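Local coordinates for protein putative prolyl-tRNA synthetase (Leishmania major, PDB 5XIL) that probably charges tRNA(Pro) with L-proline at the expense of ATP, here as a two-chain class II synthetase fragment with magnesium and zinc bound, at residues A[213-224]-A[470-478]; A[292-300]-A[340-348]. All coordinates share one frame; numbering follows the deposited sequence. Where two conformers were deposited one is given.

In the fold
Contact 1 joins the class II core to the C-terminal zinc-binding domain: strand 475-480 belongs with 504-509 on one side and with 195-198, the neighbour of 210-218, on the other. Contact 2 lies wholly within the anticodon-binding domain, between its strand 293-297 and helix 340-350. Their centres are 37 Å apart and their nearest atoms about 17 Å apart, so they do not touch. In sequence, 292-300 and 340-348 are nested inside the long loop that 213-224 and 470-478 close. A magnesium ion sits at the turn of contact 1, on Glu219 and His413, whereas contact 2 lies away from the metal sites.

Contact 1. Residues A[213-224]-A[470-478]. With MG (magnesium ion), chain F.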
loop_
_atom_site.group_PDB
_atom_site.type_symbol
_atom_site.label_atom_id
_atom_site.label_comp_id
_atom_site.label_asym_id
_atom_site.label_seq_id
_atom_site.Cartn_x
_atom_site.Cartn_y
_atom_site.Cartn_z
ATOM N N THR A 213 0.191 -3.059 24.670
ATOM C CA THR A 213 -0.142 -4.227 23.849
ATOM C C THR A 213 -1.670 -4.400 23.727
ATOM O O THR A 213 -2.453 -3.894 24.554
ATOM C CB THR A 213 0.482 -5.472 24.496
ATOM O OG1 THR A 213 0.284 -6.647 23.701
ATOM C CG2 THR A 213 -0.107 -5.742 25.870
ATOM N N VAL A 214 -2.084 -5.148 22.703
ATOM C CA VAL A 214 -3.419 -5.610 22.536
ATOM C C VAL A 214 -3.323 -7.142 22.534
ATOM O O VAL A 214 -2.648 -7.717 21.701
ATOM C CB VAL A 214 -4.153 -5.073 21.271
ATOM C CG1 VAL A 214 -4.552 -3.644 21.509
ATOM C CG2 VAL A 214 -3.270 -5.137 20.071
ATOM N N GLU A 215 -3.883 -7.762 23.544
ATOM C CA GLU A 215 -3.714 -9.190 23.735
ATOM C C GLU A 215 -5.006 -9.868 23.255
ATOM O O GLU A 215 -6.125 -9.357 23.544
ATOM C CB GLU A 215 -3.489 -9.462 25.187
ATOM C CG GLU A 215 -2.174 -8.849 25.668
ATOM C CD GLU A 215 -0.984 -9.619 25.154
ATOM O OE1 GLU A 215 -1.072 -10.867 24.937
ATOM O OE2 GLU A 215 0.026 -8.981 24.897
ATOM N N THR A 216 -4.852 -10.976 22.547
ATOM C CA THR A 216 -5.963 -11.718 21.970
ATOM C C THR A 216 -6.017 -13.114 22.599
ATOM O O THR A 216 -5.031 -13.565 23.258
ATOM C CB THR A 216 -5.831 -11.820 20.444
ATOM O OG1 THR A 216 -4.739 -12.656 20.126
ATOM C CG2 THR A 216 -5.580 -10.440 19.809
ATOM N N PHE A 217 -7.128 -13.832 22.389
ATOM C CA PHE A 217 -7.346 -15.114 23.029
ATOM C C PHE A 217 -7.705 -16.151 22.002
ATOM O O PHE A 217 -8.639 -15.920 21.162
ATOM C CB PHE A 217 -8.427 -14.989 24.089
ATOM C CG PHE A 217 -8.887 -16.308 24.635
ATOM C CD1 PHE A 217 -8.036 -17.078 25.376
ATOM C CD2 PHE A 217 -10.169 -16.810 24.381
ATOM C CE1 PHE A 217 -8.445 -18.288 25.902
ATOM C CE2 PHE A 217 -10.586 -18.000 24.928
ATOM C CZ PHE A 217 -9.693 -18.740 25.686
ATOM N N ILE A 218 -6.983 -17.252 22.056
ATOM C CA ILE A 218 -7.201 -18.417 21.172
ATOM C C ILE A 218 -7.897 -19.516 21.929
ATOM O O ILE A 218 -7.277 -20.401 22.614
ATOM C CB ILE A 218 -5.904 -18.891 20.533
ATOM C CG1 ILE A 218 -5.061 -17.772 19.999
ATOM C CG2 ILE A 218 -6.145 -19.940 19.425
ATOM C CD1 ILE A 218 -5.662 -16.933 18.939
ATOM N N GLU A 219 -9.220 -19.531 21.783
ATOM C CA GLU A 219 -10.071 -20.381 22.581
ATOM C C GLU A 219 -9.795 -21.857 22.412
ATOM O O GLU A 219 -9.924 -22.609 23.364
ATOM C CB GLU A 219 -11.556 -20.100 22.241
ATOM C CG GLU A 219 -12.505 -20.586 23.365
ATOM C CD GLU A 219 -13.173 -21.907 23.080
ATOM O OE1 GLU A 219 -13.500 -22.089 21.882
ATOM O OE2 GLU A 219 -13.454 -22.692 24.067
ATOM N N ALA A 220 -9.491 -22.286 21.194
ATOM C CA ALA A 220 -9.428 -23.730 20.915
ATOM C C ALA A 220 -8.352 -24.375 21.721
ATOM O O ALA A 220 -8.442 -25.535 22.048
ATOM C CB ALA A 220 -9.170 -23.986 19.459
ATOM N N VAL A 221 -7.297 -23.628 22.015
ATOM C CA VAL A 221 -6.144 -24.156 22.765
ATOM C C VAL A 221 -5.936 -23.464 24.125
ATOM O O VAL A 221 -5.070 -23.870 24.858
ATOM C CB VAL A 221 -4.832 -24.168 21.969
ATOM C CG1 VAL A 221 -4.851 -25.223 20.851
ATOM C CG2 VAL A 221 -4.383 -22.802 21.413
ATOM N N GLY A 222 -6.750 -22.480 24.446
ATOM C CA GLY A 222 -6.710 -21.791 25.682
ATOM C C GLY A 222 -5.438 -20.996 25.868
ATOM O O GLY A 222 -4.884 -20.967 26.974
ATOM N N ARG A 223 -5.003 -20.329 24.825
ATOM C CA ARG A 223 -3.738 -19.559 24.882
ATOM C C ARG A 223 -3.912 -18.148 24.486
ATOM O O ARG A 223 -4.778 -17.779 23.651
ATOM C CB ARG A 223 -2.673 -20.198 24.037
ATOM C CG ARG A 223 -2.325 -21.634 24.386
ATOM C CD ARG A 223 -1.164 -22.204 23.592
ATOM N NE ARG A 223 -0.810 -23.448 24.262
ATOM C CZ ARG A 223 0.196 -23.609 25.138
ATOM N NH1 ARG A 223 1.115 -22.645 25.351
ATOM N NH2 ARG A 223 0.305 -24.780 25.754
ATOM N N GLY A 224 -3.127 -17.286 25.122
ATOM C CA GLY A 224 -3.043 -15.856 24.746
ATOM C C GLY A 224 -2.114 -15.706 23.528
ATOM O O GLY A 224 -1.248 -16.546 23.266
ATOM N N PRO A 470 4.009 -27.651 23.409
ATOM C CA PRO A 470 4.009 -26.220 23.795
ATOM C C PRO A 470 4.321 -25.954 25.275
ATOM O O PRO A 470 4.259 -26.853 26.089
ATOM C CB PRO A 470 2.578 -25.767 23.435
ATOM C CG PRO A 470 1.774 -27.020 23.587
ATOM C CD PRO A 470 2.672 -28.087 22.987
ATOM N N SER A 471 4.637 -24.717 25.618
ATOM C CA SER A 471 4.882 -24.349 26.991
ATOM C C SER A 471 3.605 -24.519 27.814
ATOM O O SER A 471 2.515 -24.223 27.325
ATOM C CB SER A 471 5.384 -22.885 27.054
ATOM O OG SER A 471 4.438 -22.013 26.472
ATOM N N MET A 472 3.751 -24.948 29.044
ATOM C CA MET A 472 2.668 -25.074 30.009
ATOM C C MET A 472 2.692 -24.082 31.114
ATOM O O MET A 472 1.637 -23.894 31.794
ATOM C CB MET A 472 2.576 -26.507 30.582
ATOM C CG MET A 472 2.350 -27.560 29.516
ATOM S SD MET A 472 0.821 -27.323 28.575
ATOM C CE MET A 472 1.209 -28.194 27.055
ATOM N N GLY A 473 3.813 -23.352 31.304
ATOM C CA GLY A 473 3.812 -22.335 32.339
ATOM C C GLY A 473 2.976 -21.142 31.882
ATOM O O GLY A 473 2.982 -20.866 30.704
ATOM N N ALA A 474 2.318 -20.425 32.799
ATOM C CA ALA A 474 1.594 -19.216 32.453
ATOM C C ALA A 474 2.498 -17.984 32.603
ATOM O O ALA A 474 3.090 -17.759 33.669
ATOM C CB ALA A 474 0.436 -19.047 33.381
ATOM N N LYS A 475 2.526 -17.128 31.586
ATOM C CA LYS A 475 3.220 -15.872 31.726
ATOM C C LYS A 475 2.227 -14.777 31.945
ATOM O O LYS A 475 0.984 -15.044 31.837
ATOM C CB LYS A 475 4.052 -15.599 30.465
ATOM C CG LYS A 475 3.270 -15.465 29.178
ATOM C CD LYS A 475 4.373 -15.293 28.138
ATOM C CE LYS A 475 4.005 -14.469 26.983
ATOM N NZ LYS A 475 5.320 -14.153 26.311
ATOM N N THR A 476 2.694 -13.549 32.173
ATOM C CA THR A 476 1.792 -12.435 32.145
ATOM C C THR A 476 1.630 -12.057 30.647
ATOM O O THR A 476 2.561 -12.146 29.825
ATOM C CB THR A 476 2.202 -11.218 32.927
ATOM O OG1 THR A 476 3.464 -10.774 32.472
ATOM C CG2 THR A 476 2.264 -11.513 34.453
ATOM N N LEU A 477 0.404 -11.729 30.349
ATOM C CA LEU A 477 -0.015 -11.231 29.047
ATOM C C LEU A 477 -0.044 -9.677 29.059
ATOM O O LEU A 477 0.678 -9.055 28.290
ATOM C CB LEU A 477 -1.327 -11.873 28.608
ATOM C CG LEU A 477 -1.349 -13.400 28.631
ATOM C CD1 LEU A 477 -2.757 -13.827 28.236
ATOM C CD2 LEU A 477 -0.364 -14.021 27.660
ATOM N N CYS A 478 -0.764 -9.062 29.988
ATOM C CA CYS A 478 -0.713 -7.625 30.172
ATOM C C CYS A 478 -1.387 -7.309 31.467
ATOM O O CYS A 478 -2.171 -8.131 32.004
ATOM C CB CYS A 478 -1.396 -6.817 29.059
ATOM S SG CYS A 478 -3.168 -7.001 29.012
HETATM MG MG MG F . -13.229 -23.095 26.237
HETATM O O HOH W 1 -11.163 -22.410 25.802
HETATM O O HOH W 2 -12.972 -23.644 28.350
HETATM O O HOH W 3 -15.120 -23.686 26.619
HETATM O O HOH W 4 -12.627 -24.761 25.553
#
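Pro470 CB lies over one face of the Arg223 guanidinium, off toward its rim and 3.4 Å from Arg223 NH2, the two side chains crossing at about a right angle, while the backbone carbonyl of Ser471 meets the guanidinium edge. Both terminal nitrogens converge on that single oxygen: Arg223 NH1 to Ser471 O is 2.9 Å and Arg223 NH2 to Ser471 O is 2.8 Å. The oxygen lies only 2° out of the guanidinium plane. Both bonds are bent, with an N-H...O angle of 147° at NH2, as expected when two donors share one acceptor. The methyl of Met472 also sits at this edge, near the plane. A side chain extended from CG to NE carries the group out to the loop, and Arg223 NH1 has a second acceptor in Ser511 O.

Arg223 follows the turn of a beta hairpin, strands 210-218 and 223-234, where Gly222 and Arg223 both face Ile218 in a G1 bulge. On this turn Glu219 OE2 binds magnesium at 2.2 Å, with four waters and His413 completing six ligands. The hairpin belongs to the class II core, and residues 475-478, in strand 475-480 of the C-terminal domain, pass strand 213-218 at 116°, without backbone bonding between the two segments.

Round Leu477 and Cys478 the contact is by van der Waals touch. Leu477 CD1 lies 4.0 Å from Gly224 CA, and Thr213 CG2 is 3.6 Å from Cys478 CB. Glu215, bent at chi2, lays its CG against Cys478 SG. Glu215 OE2 comes within 3.5 Å of Leu477 O, but both are acceptors, so no bond forms. The buried carboxylate is met instead by Lys199 in a salt bridge and by Thr213 OG1, which donates to Glu215 OE2 across 2.6 Å.

Contact 2. Residues A[292-300]-A[340-348]; sequences QVIIIPVGI and PGWRFNHWE
Ile294 sets CG1 and CD1 over one face of the Trp347 indole, the two side chains crossing at about a right angle, at the tightly packed end of the contact between helix 340-350 and the mixed sheet of the alpha/beta anticodon-binding domain. Residues 340-348 of that helix run nearly antiparallel to strand 293-297 (168°, closest approach of the axes 9.1 Å). The contact is a CH-pi one, over the face: Ile294 CG1 stands 3.6 Å from the centroid of the five-membered ring, 5° off its normal. Ile294 chi1 (-170°) puts CG1 there, anti to the backbone N, and CD1 comes down near the CE2-CZ2 bond, 3.6 Å from Trp347 CE2. His346 backs the other face, and Asp333 accepts from the indole NE1.

Ile296 fills the middle, its CD1 3.7 Å from Phe344 CD1. Beyond it the contact thins toward partly exposed residues. Val298 CG1 meets the Phe344 ring at its edge, 3.8 Å from Phe344 CZ, and lies 4.0 Å from Pro340 CB. No hydrogen bond joins the two segments; Arg343 gives its NE to Ser339 O and its NH1 to Asp333 O. That same Arg343 NH1 is 3.9 Å from Pro297 CG, while Ile296 CG2 lies over one face of the guanidinium.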
loop_
_atom_site.group_PDB
_atom_site.type_symbol
_atom_site.label_atom_id
_atom_site.label_comp_id
_atom_site.label_asym_id
_atom_site.label_seq_id
_atom_site.Cartn_x
_atom_site.Cartn_y
_atom_site.Cartn_z
ATOM N N GLN A 292 -17.557 -10.896 -0.713
ATOM C CA GLN A 292 -18.462 -10.789 0.435
ATOM C C GLN A 292 -19.730 -11.640 0.198
ATOM O O GLN A 292 -20.319 -12.191 1.133
ATOM C CB GLN A 292 -18.830 -9.346 0.595
ATOM C CG GLN A 292 -17.707 -8.472 1.174
ATOM C CD GLN A 292 -18.090 -7.017 1.243
ATOM O OE1 GLN A 292 -18.633 -6.452 0.294
ATOM N NE2 GLN A 292 -17.872 -6.405 2.391
ATOM N N VAL A 293 -20.109 -11.734 -1.060
ATOM C CA VAL A 293 -21.317 -12.494 -1.451
ATOM C C VAL A 293 -21.022 -13.329 -2.653
ATOM O O VAL A 293 -20.548 -12.837 -3.673
ATOM C CB VAL A 293 -22.498 -11.561 -1.781
ATOM C CG1 VAL A 293 -23.720 -12.385 -2.197
ATOM C CG2 VAL A 293 -22.760 -10.526 -0.712
ATOM N N ILE A 294 -21.298 -14.620 -2.572
ATOM C CA ILE A 294 -21.177 -15.477 -3.702
ATOM C C ILE A 294 -22.597 -15.848 -4.178
ATOM O O ILE A 294 -23.404 -16.258 -3.416
ATOM C CB ILE A 294 -20.360 -16.729 -3.428
ATOM C CG1 ILE A 294 -20.032 -17.518 -4.713
ATOM C CG2 ILE A 294 -21.009 -17.653 -2.426
ATOM C CD1 ILE A 294 -19.032 -16.845 -5.583
ATOM N N ILE A 295 -22.799 -15.788 -5.466
ATOM C CA ILE A 295 -24.127 -16.111 -6.106
ATOM C C ILE A 295 -24.004 -17.456 -6.873
ATOM O O ILE A 295 -23.198 -17.587 -7.779
ATOM C CB ILE A 295 -24.531 -14.972 -7.062
ATOM C CG1 ILE A 295 -24.558 -13.629 -6.350
ATOM C CG2 ILE A 295 -25.861 -15.283 -7.786
ATOM C CD1 ILE A 295 -24.489 -12.456 -7.300
ATOM N N ILE A 296 -24.805 -18.449 -6.494
ATOM C CA ILE A 296 -24.726 -19.739 -7.090
ATOM C C ILE A 296 -26.124 -20.116 -7.602
ATOM O O ILE A 296 -27.057 -20.112 -6.809
ATOM C CB ILE A 296 -24.304 -20.759 -6.051
ATOM C CG1 ILE A 296 -22.965 -20.323 -5.407
ATOM C CG2 ILE A 296 -24.252 -22.147 -6.662
ATOM C CD1 ILE A 296 -22.504 -21.179 -4.254
ATOM N N PRO A 297 -26.240 -20.443 -8.913
ATOM C CA PRO A 297 -27.522 -20.861 -9.459
ATOM C C PRO A 297 -27.903 -22.268 -8.942
ATOM O O PRO A 297 -27.040 -23.162 -8.712
ATOM C CB PRO A 297 -27.297 -20.771 -10.988
ATOM C CG PRO A 297 -25.873 -21.208 -11.115
ATOM C CD PRO A 297 -25.183 -20.525 -9.939
ATOM N N VAL A 298 -29.178 -22.455 -8.671
ATOM C CA VAL A 298 -29.686 -23.739 -8.203
ATOM C C VAL A 298 -31.023 -24.072 -8.923
ATOM O O VAL A 298 -31.590 -23.234 -9.616
ATOM C CB VAL A 298 -29.964 -23.757 -6.702
ATOM C CG1 VAL A 298 -28.696 -23.442 -5.879
ATOM C CG2 VAL A 298 -31.075 -22.757 -6.365
ATOM N N GLY A 299 -31.476 -25.312 -8.753
ATOM C CA GLY A 299 -32.766 -25.793 -9.275
ATOM C C GLY A 299 -32.757 -26.034 -10.760
ATOM O O GLY A 299 -33.807 -25.995 -11.371
ATOM N N ILE A 300 -31.584 -26.264 -11.346
ATOM C CA ILE A 300 -31.495 -26.548 -12.780
ATOM C C ILE A 300 -31.423 -28.055 -13.015
ATOM O O ILE A 300 -30.513 -28.697 -12.514
ATOM C CB ILE A 300 -30.243 -25.884 -13.377
ATOM C CG1 ILE A 300 -30.380 -24.363 -13.277
ATOM C CG2 ILE A 300 -30.017 -26.343 -14.807
ATOM C CD1 ILE A 300 -29.112 -23.603 -13.588
ATOM N N PRO A 340 -24.300 -27.756 -7.402
ATOM C CA PRO A 340 -24.372 -26.605 -6.493
ATOM C C PRO A 340 -23.860 -26.958 -5.116
ATOM O O PRO A 340 -23.229 -26.138 -4.520
ATOM C CB PRO A 340 -25.882 -26.224 -6.458
ATOM C CG PRO A 340 -26.411 -26.744 -7.791
ATOM C CD PRO A 340 -25.555 -27.946 -8.169
ATOM N N GLY A 341 -24.127 -28.163 -4.618
ATOM C CA GLY A 341 -23.621 -28.564 -3.316
ATOM C C GLY A 341 -22.104 -28.476 -3.186
ATOM O O GLY A 341 -21.582 -28.016 -2.174
ATOM N N TRP A 342 -21.391 -28.966 -4.183
ATOM C CA TRP A 342 -19.952 -28.867 -4.202
ATOM C C TRP A 342 -19.509 -27.395 -4.146
ATOM O O TRP A 342 -18.544 -27.025 -3.429
ATOM C CB TRP A 342 -19.398 -29.465 -5.487
ATOM C CG TRP A 342 -17.915 -29.578 -5.537
ATOM C CD1 TRP A 342 -17.173 -30.732 -5.291
ATOM C CD2 TRP A 342 -16.950 -28.541 -5.868
ATOM N NE1 TRP A 342 -15.823 -30.447 -5.415
ATOM C CE2 TRP A 342 -15.655 -29.130 -5.778
ATOM C CE3 TRP A 342 -17.050 -27.168 -6.191
ATOM C CZ2 TRP A 342 -14.472 -28.392 -6.009
ATOM C CZ3 TRP A 342 -15.882 -26.443 -6.431
ATOM C CH2 TRP A 342 -14.600 -27.063 -6.331
ATOM N N ARG A 343 -20.150 -26.572 -4.967
ATOM C CA ARG A 343 -19.851 -25.134 -4.950
ATOM C C ARG A 343 -20.200 -24.547 -3.563
ATOM O O ARG A 343 -19.436 -23.731 -3.045
ATOM C CB ARG A 343 -20.570 -24.418 -6.085
ATOM C CG ARG A 343 -19.966 -24.696 -7.448
ATOM C CD ARG A 343 -20.823 -24.108 -8.537
ATOM N NE ARG A 343 -21.791 -25.084 -8.996
ATOM C CZ ARG A 343 -22.726 -24.855 -9.923
ATOM N NH1 ARG A 343 -22.898 -23.647 -10.463
ATOM N NH2 ARG A 343 -23.483 -25.874 -10.312
ATOM N N PHE A 344 -21.317 -24.955 -2.933
ATOM C CA PHE A 344 -21.669 -24.402 -1.663
ATOM C C PHE A 344 -20.497 -24.714 -0.700
ATOM O O PHE A 344 -20.111 -23.892 0.158
ATOM C CB PHE A 344 -22.910 -25.081 -1.034
ATOM C CG PHE A 344 -24.257 -24.708 -1.632
ATOM C CD1 PHE A 344 -24.394 -24.061 -2.866
ATOM C CD2 PHE A 344 -25.411 -25.090 -0.951
ATOM C CE1 PHE A 344 -25.635 -23.817 -3.427
ATOM C CE2 PHE A 344 -26.654 -24.808 -1.514
ATOM C CZ PHE A 344 -26.755 -24.173 -2.724
ATOM N N ASN A 345 -20.004 -25.941 -0.774
ATOM C CA ASN A 345 -18.946 -26.382 0.168
ATOM C C ASN A 345 -17.642 -25.573 0.012
ATOM O O ASN A 345 -17.030 -25.136 1.031
ATOM C CB ASN A 345 -18.612 -27.872 -0.003
ATOM C CG ASN A 345 -17.407 -28.288 0.857
ATOM O OD1 ASN A 345 -17.511 -28.461 2.105
ATOM N ND2 ASN A 345 -16.275 -28.391 0.232
ATOM N N HIS A 346 -17.220 -25.407 -1.237
ATOM C CA HIS A 346 -16.050 -24.681 -1.598
ATOM C C HIS A 346 -16.037 -23.279 -0.985
ATOM O O HIS A 346 -15.066 -22.847 -0.390
ATOM C CB HIS A 346 -15.953 -24.585 -3.122
ATOM C CG HIS A 346 -14.859 -23.687 -3.619
ATOM N ND1 HIS A 346 -13.531 -24.069 -3.677
ATOM C CD2 HIS A 346 -14.906 -22.429 -4.134
ATOM C CE1 HIS A 346 -12.819 -23.084 -4.163
ATOM N NE2 HIS A 346 -13.627 -22.085 -4.459
ATOM N N TRP A 347 -17.117 -22.531 -1.186
ATOM C CA TRP A 347 -17.250 -21.174 -0.607
ATOM C C TRP A 347 -17.505 -21.167 0.894
ATOM O O TRP A 347 -17.140 -20.195 1.573
ATOM C CB TRP A 347 -18.345 -20.394 -1.357
ATOM C CG TRP A 347 -17.916 -20.165 -2.835
ATOM C CD1 TRP A 347 -18.376 -20.829 -3.967
ATOM C CD2 TRP A 347 -16.854 -19.308 -3.293
ATOM N NE1 TRP A 347 -17.700 -20.404 -5.051
ATOM C CE2 TRP A 347 -16.764 -19.469 -4.688
ATOM C CE3 TRP A 347 -16.025 -18.382 -2.672
ATOM C CZ2 TRP A 347 -15.848 -18.765 -5.469
ATOM C CZ3 TRP A 347 -15.106 -17.645 -3.469
ATOM C CH2 TRP A 347 -15.029 -17.850 -4.836
ATOM N N GLU A 348 -18.135 -22.217 1.415
ATOM C CA GLU A 348 -18.265 -22.401 2.854
ATOM C C GLU A 348 -16.908 -22.508 3.497
ATOM O O GLU A 348 -16.631 -21.869 4.518
ATOM C CB GLU A 348 -19.054 -23.669 3.177
ATOM C CG GLU A 348 -19.296 -23.882 4.662
ATOM C CD GLU A 348 -20.408 -24.872 4.908
ATOM O OE1 GLU A 348 -20.152 -26.094 4.881
ATOM O OE2 GLU A 348 -21.547 -24.417 5.080
#